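Local coordinates for protein Phenylalanine/tyrosine ammonia-lyase (Rhodosporidium toruloides, PDB 1Y2M) that catalyses the non-oxidative deamination of L-phenylalanine and L-tyrosine to trans-cinnamic acid and p-coumaric acid as a homotetramer, at residues Q44-L52 / H284-Q294. Residues are numbered along the deposited sequence; the frame is centred on the assembly and turned at random.
Sequences QVDIVEKML and HDAHMLSLLSQ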
ATOM      1  N   GLN B  44     -22.628  14.896 -12.417  1.00 11.27           N
ATOM      2  CA  GLN B  44     -21.280  15.323 -12.715  1.00 10.61           C
ATOM      3  C   GLN B  44     -21.285  16.231 -13.935  1.00 11.27           C
ATOM      4  O   GLN B  44     -20.608  17.242 -13.957  1.00  9.94           O
ATOM      5  CB  GLN B  44     -20.380  14.100 -12.916  1.00 14.53           C
ATOM      6  CG  GLN B  44     -18.942  14.438 -13.215  1.00 13.46           C
ATOM      7  CD  GLN B  44     -18.074  13.222 -13.078  1.00 11.72           C
ATOM      8  OE1 GLN B  44     -18.364  12.211 -13.735  1.00 13.61           O
ATOM      9  NE2 GLN B  44     -17.013  13.280 -12.226  1.00 10.12           N
ATOM     10  N   VAL B  45     -22.073  15.889 -14.959  1.00 11.46           N
ATOM     11  CA  VAL B  45     -22.176  16.787 -16.090  1.00 11.23           C
ATOM     12  C   VAL B  45     -22.668  18.177 -15.673  1.00 11.41           C
ATOM     13  O   VAL B  45     -22.106  19.181 -16.157  1.00 11.93           O
ATOM     14  CB  VAL B  45     -23.107  16.199 -17.216  1.00 11.71           C
ATOM     15  CG1 VAL B  45     -23.269  17.239 -18.345  1.00 19.92           C
ATOM     16  CG2 VAL B  45     -22.532  14.900 -17.805  1.00 19.08           C
ATOM     17  N   ASP B  46     -23.697  18.261 -14.807  1.00 11.58           N
ATOM     18  CA  ASP B  46     -24.170  19.568 -14.282  1.00 11.14           C
ATOM     19  C   ASP B  46     -23.008  20.361 -13.628  1.00 11.41           C
ATOM     20  O   ASP B  46     -22.850  21.571 -13.852  1.00 12.20           O
ATOM     21  CB  ASP B  46     -25.245  19.404 -13.186  1.00 12.41           C
ATOM     22  CG  ASP B  46     -26.570  18.865 -13.697  1.00 17.93           C
ATOM     23  OD1 ASP B  46     -26.821  18.970 -14.931  1.00 20.10           O
ATOM     24  OD2 ASP B  46     -27.356  18.348 -12.834  1.00 20.89           O
ATOM     25  N   ILE B  47     -22.225  19.660 -12.807  1.00 10.43           N
ATOM     26  CA  ILE B  47     -21.080  20.225 -12.100  1.00 11.13           C
ATOM     27  C   ILE B  47     -20.009  20.744 -13.068  1.00 10.31           C
ATOM     28  O   ILE B  47     -19.501  21.863 -12.958  1.00 13.01           O
ATOM     29  CB  ILE B  47     -20.481  19.182 -11.126  1.00 11.48           C
ATOM     30  CG1 ILE B  47     -21.476  19.019  -9.963  1.00 12.51           C
ATOM     31  CG2 ILE B  47     -19.083  19.614 -10.673  1.00 12.82           C
ATOM     32  CD1 ILE B  47     -21.200  17.870  -8.970  1.00 14.77           C
ATOM     33  N   VAL B  48     -19.695  19.914 -14.055  1.00 11.43           N
ATOM     34  CA  VAL B  48     -18.741  20.298 -15.082  1.00 10.36           C
ATOM     35  C   VAL B  48     -19.210  21.499 -15.902  1.00  9.76           C
ATOM     36  O   VAL B  48     -18.450  22.425 -16.179  1.00  9.82           O
ATOM     37  CB  VAL B  48     -18.418  19.078 -15.968  1.00  9.92           C
ATOM     38  CG1 VAL B  48     -17.703  19.479 -17.260  1.00 11.56           C
ATOM     39  CG2 VAL B  48     -17.612  18.066 -15.167  1.00 13.15           C
ATOM     40  N   GLU B  49     -20.477  21.490 -16.285  1.00  8.90           N
ATOM     41  CA  GLU B  49     -20.994  22.563 -17.100  1.00 11.94           C
ATOM     42  C   GLU B  49     -20.820  23.885 -16.355  1.00 12.06           C
ATOM     43  O   GLU B  49     -20.412  24.880 -16.921  1.00 10.36           O
ATOM     44  CB  GLU B  49     -22.474  22.321 -17.379  1.00 14.38           C
ATOM     45  CG  GLU B  49     -23.104  23.411 -18.194  1.00 19.87           C
ATOM     46  CD  GLU B  49     -24.580  23.143 -18.486  1.00 24.91           C
ATOM     47  OE1 GLU B  49     -25.287  22.567 -17.610  1.00 41.97           O
ATOM     48  OE2 GLU B  49     -25.041  23.522 -19.586  1.00 44.60           O
ATOM     49  N   LYS B  50     -21.082  23.866 -15.049  1.00 10.15           N
ATOM     50  CA  LYS B  50     -20.983  25.101 -14.292  1.00 10.49           C
ATOM     51  C   LYS B  50     -19.536  25.529 -14.161  1.00 12.77           C
ATOM     52  O   LYS B  50     -19.204  26.710 -14.258  1.00 13.15           O
ATOM     53  CB  LYS B  50     -21.602  24.921 -12.921  1.00 12.79           C
ATOM     54  CG  LYS B  50     -23.111  24.689 -12.981  1.00 26.38           C
ATOM     55  CD  LYS B  50     -23.902  25.922 -13.509  1.00 39.09           C
ATOM     56  CE  LYS B  50     -25.068  25.507 -14.429  1.00 44.62           C
ATOM     57  NZ  LYS B  50     -26.031  24.576 -13.749  1.00 53.69           N
HETATM   58  N   MSE B  51     -18.656  24.569 -13.961  1.00 12.55           N
HETATM   59  CA  MSE B  51     -17.214  24.914 -13.879  1.00 14.54           C
HETATM   60  C   MSE B  51     -16.693  25.550 -15.138  1.00 14.58           C
HETATM   61  O   MSE B  51     -15.969  26.544 -15.109  1.00 15.48           O
HETATM   62  CB  MSE B  51     -16.367  23.663 -13.577  1.00 16.18           C
HETATM   63  CG  MSE B  51     -16.552  23.120 -12.219  1.00 12.52           C
HETATM   64 SE   MSE B  51     -14.943  21.995 -11.766  1.00 28.71          SE
HETATM   65  CE  MSE B  51     -13.667  23.445 -11.118  1.00 48.66           C
ATOM     66  N   LEU B  52     -17.066  24.973 -16.266  1.00 14.26           N
ATOM     67  CA  LEU B  52     -16.557  25.401 -17.550  1.00 15.34           C
ATOM     68  C   LEU B  52     -17.161  26.724 -17.954  1.00 14.91           C
ATOM     69  O   LEU B  52     -16.617  27.403 -18.815  1.00 16.80           O
ATOM     70  CB  LEU B  52     -16.797  24.317 -18.623  1.00 15.82           C
ATOM     71  CG  LEU B  52     -16.008  23.006 -18.457  1.00 15.88           C
ATOM     72  CD1 LEU B  52     -16.399  22.031 -19.542  1.00 21.99           C
ATOM     73  CD2 LEU B  52     -14.503  23.192 -18.480  1.00 21.02           C
ATOM     74  N   HIS B 284     -11.089  19.101 -10.512  1.00  9.83           N
ATOM     75  CA  HIS B 284     -11.505  19.572 -11.835  1.00  9.54           C
ATOM     76  C   HIS B 284     -11.045  18.618 -12.941  1.00  8.79           C
ATOM     77  O   HIS B 284     -11.857  18.175 -13.782  1.00 10.53           O
ATOM     78  CB  HIS B 284     -10.953  20.983 -12.049  1.00  7.48           C
ATOM     79  CG  HIS B 284     -11.081  21.520 -13.438  1.00  8.91           C
ATOM     80  ND1 HIS B 284     -10.225  21.158 -14.456  1.00 12.10           N
ATOM     81  CD2 HIS B 284     -11.901  22.478 -13.948  1.00 13.90           C
ATOM     82  CE1 HIS B 284     -10.554  21.850 -15.547  1.00 10.92           C
ATOM     83  NE2 HIS B 284     -11.558  22.652 -15.268  1.00 13.62           N
ATOM     84  N   ASP B 285      -9.782  18.230 -12.892  1.00  9.13           N
ATOM     85  CA  ASP B 285      -9.252  17.410 -13.971  1.00  9.25           C
ATOM     86  C   ASP B 285      -9.841  16.005 -13.928  1.00 11.05           C
ATOM     87  O   ASP B 285     -10.132  15.409 -14.967  1.00 11.12           O
ATOM     88  CB  ASP B 285      -7.722  17.418 -13.898  1.00  9.07           C
ATOM     89  CG  ASP B 285      -7.101  18.756 -14.287  1.00 14.50           C
ATOM     90  OD1 ASP B 285      -7.768  19.642 -14.851  1.00 10.78           O
ATOM     91  OD2 ASP B 285      -5.890  18.891 -14.049  1.00 14.56           O
ATOM     92  N   ALA B 286     -10.036  15.498 -12.711  1.00  9.40           N
ATOM     93  CA  ALA B 286     -10.610  14.164 -12.506  1.00 10.12           C
ATOM     94  C   ALA B 286     -12.007  14.118 -13.044  1.00  9.44           C
ATOM     95  O   ALA B 286     -12.426  13.121 -13.613  1.00 10.48           O
ATOM     96  CB  ALA B 286     -10.578  13.784 -11.040  1.00 10.02           C
ATOM     97  N   HIS B 287     -12.779  15.183 -12.858  1.00  6.74           N
ATOM     98  CA  HIS B 287     -14.164  15.166 -13.392  1.00  7.77           C
ATOM     99  C   HIS B 287     -14.154  14.962 -14.900  1.00  7.88           C
ATOM    100  O   HIS B 287     -14.978  14.239 -15.482  1.00  8.72           O
ATOM    101  CB  HIS B 287     -14.856  16.490 -13.138  1.00  8.18           C
ATOM    102  CG  HIS B 287     -15.360  16.702 -11.730  1.00  8.49           C
ATOM    103  ND1 HIS B 287     -16.151  15.792 -11.060  1.00 10.87           N
ATOM    104  CD2 HIS B 287     -15.276  17.796 -10.929  1.00 10.26           C
ATOM    105  CE1 HIS B 287     -16.485  16.303  -9.882  1.00 12.53           C
ATOM    106  NE2 HIS B 287     -15.974  17.526  -9.784  1.00 11.54           N
HETATM  107  N   MSE B 288     -13.212  15.649 -15.558  1.00  8.97           N
HETATM  108  CA  MSE B 288     -13.132  15.568 -17.021  1.00  8.61           C
HETATM  109  C   MSE B 288     -12.761  14.163 -17.469  1.00 10.27           C
HETATM  110  O   MSE B 288     -13.282  13.641 -18.444  1.00 10.36           O
HETATM  111  CB  MSE B 288     -12.122  16.557 -17.606  1.00 10.23           C
HETATM  112  CG  MSE B 288     -12.288  17.952 -17.156  1.00  9.43           C
HETATM  113 SE   MSE B 288     -14.104  18.649 -17.467  1.00 21.61          SE
HETATM  114  CE  MSE B 288     -13.835  20.270 -16.299  1.00 20.45           C
ATOM    115  N   LEU B 289     -11.852  13.535 -16.723  1.00  8.22           N
ATOM    116  CA  LEU B 289     -11.349  12.243 -17.078  1.00  8.27           C
ATOM    117  C   LEU B 289     -12.469  11.205 -16.817  1.00  7.85           C
ATOM    118  O   LEU B 289     -12.603  10.261 -17.560  1.00  9.06           O
ATOM    119  CB  LEU B 289     -10.097  11.923 -16.281  1.00  7.97           C
ATOM    120  CG  LEU B 289      -8.824  12.665 -16.641  1.00  9.70           C
ATOM    121  CD1 LEU B 289      -7.755  12.409 -15.599  1.00 11.91           C
ATOM    122  CD2 LEU B 289      -8.317  12.235 -18.007  1.00 10.38           C
ATOM    123  N   SER B 290     -13.316  11.443 -15.832  1.00 10.23           N
ATOM    124  CA  SER B 290     -14.458  10.577 -15.568  1.00  8.13           C
ATOM    125  C   SER B 290     -15.408  10.635 -16.744  1.00  9.08           C
ATOM    126  O   SER B 290     -15.892   9.612 -17.226  1.00  9.54           O
ATOM    127  CB  SER B 290     -15.191  11.099 -14.323  1.00 10.38           C
ATOM    128  OG  SER B 290     -16.377  10.382 -14.086  1.00 14.55           O
ATOM    129  N   LEU B 291     -15.657  11.847 -17.259  1.00  7.21           N
ATOM    130  CA  LEU B 291     -16.560  11.992 -18.424  1.00  8.92           C
ATOM    131  C   LEU B 291     -15.947  11.368 -19.659  1.00  8.52           C
ATOM    132  O   LEU B 291     -16.622  10.726 -20.462  1.00  9.91           O
ATOM    133  CB  LEU B 291     -16.951  13.447 -18.662  1.00 11.01           C
ATOM    134  CG  LEU B 291     -17.838  14.074 -17.562  1.00 12.49           C
ATOM    135  CD1 LEU B 291     -18.246  15.508 -17.973  1.00 12.91           C
ATOM    136  CD2 LEU B 291     -19.074  13.252 -17.290  1.00 15.30           C
ATOM    137  N   LEU B 292     -14.655  11.531 -19.823  1.00  8.03           N
ATOM    138  CA  LEU B 292     -13.946  10.922 -20.970  1.00  9.07           C
ATOM    139  C   LEU B 292     -13.992   9.384 -20.919  1.00  9.73           C
ATOM    140  O   LEU B 292     -14.122   8.709 -21.934  1.00  8.93           O
ATOM    141  CB  LEU B 292     -12.524  11.462 -21.070  1.00  7.68           C
ATOM    142  CG  LEU B 292     -11.592  10.872 -22.135  1.00  9.57           C
ATOM    143  CD1 LEU B 292     -12.198  11.091 -23.549  1.00 10.62           C
ATOM    144  CD2 LEU B 292     -10.184  11.422 -22.065  1.00 10.70           C
ATOM    145  N   SER B 293     -13.904   8.826 -19.722  1.00  6.93           N
ATOM    146  CA  SER B 293     -14.007   7.375 -19.511  1.00  6.99           C
ATOM    147  C   SER B 293     -15.361   6.859 -20.016  1.00  9.56           C
ATOM    148  O   SER B 293     -15.459   5.790 -20.622  1.00  9.92           O
ATOM    149  CB  SER B 293     -13.871   7.044 -18.024  1.00 10.65           C
ATOM    150  OG  SER B 293     -14.014   5.638 -17.875  1.00  8.70           O
ATOM    151  N   GLN B 294     -16.405   7.633 -19.752  1.00  8.57           N
ATOM    152  CA  GLN B 294     -17.766   7.283 -20.183  1.00  9.82           C
ATOM    153  C   GLN B 294     -17.891   7.360 -21.712  1.00  8.87           C
ATOM    154  O   GLN B 294     -18.477   6.494 -22.374  1.00  8.89           O
ATOM    155  CB  GLN B 294     -18.765   8.204 -19.523  1.00  8.84           C
ATOM    156  CG  GLN B 294     -18.862   7.847 -18.058  1.00  7.77           C
ATOM    157  CD  GLN B 294     -19.793   8.741 -17.265  1.00  9.86           C
ATOM    158  OE1 GLN B 294     -20.936   8.930 -17.666  1.00 11.30           O
ATOM    159  NE2 GLN B 294     -19.327   9.268 -16.157  1.00 12.42           N
TER
HETATM  160  O   HOH W   1     -20.750  11.122 -14.563  1.00 11.53           O
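Gln44 spans His287 and Ser290 with its amide, NE2 serving the ring and OE1 the hydroxyl. Its NE2 donates to His287 ND1 at 2.9 Å, with an N-H...N angle of 167°; NE2 lies in the imidazole plane although amide and ring stand nearly perpendicular. Ser290 OG donates to Gln44 OE1 at 2.7 Å, and a water that accepts from Gln294 NE2 donates a second hydrogen bond to the same oxygen, while Asn331 holds Gln294 OE1. With CG anti to the backbone N (chi1 -179°) and the chain extended beyond it, the amide reaches a hole formed by His287, Ser290, Leu291 and Gln294. An alanine at Gln44 is likely to leave His287 ND1 and Ser290 OG without these partners and open a gap in that hole. His287 returns the knob-into-hole fit among Gln44, Ile47, Val48 and Met51, Ile47 CG2 making an off-centre CH-pi contact 4.3 Å from the ring centroid. In this mainly helical PAL/histidase fold the axes of 44-52 and of 284-294, part of the long helix 273-303, cross at -129°; His383 ND1 of helix 368-391 is hydrogen-bonded to His287 NE2. Farther along, apolar contacts take over: Val48 meets Leu291 tip to tip (CG2 to CD1, 3.8 Å), and Val48 CG1 touches selenomethionine Met288 SE at 3.7 Å. Selenomethionine Met51 brings CE to the edge of the His284 ring, 3.5 Å from CD2.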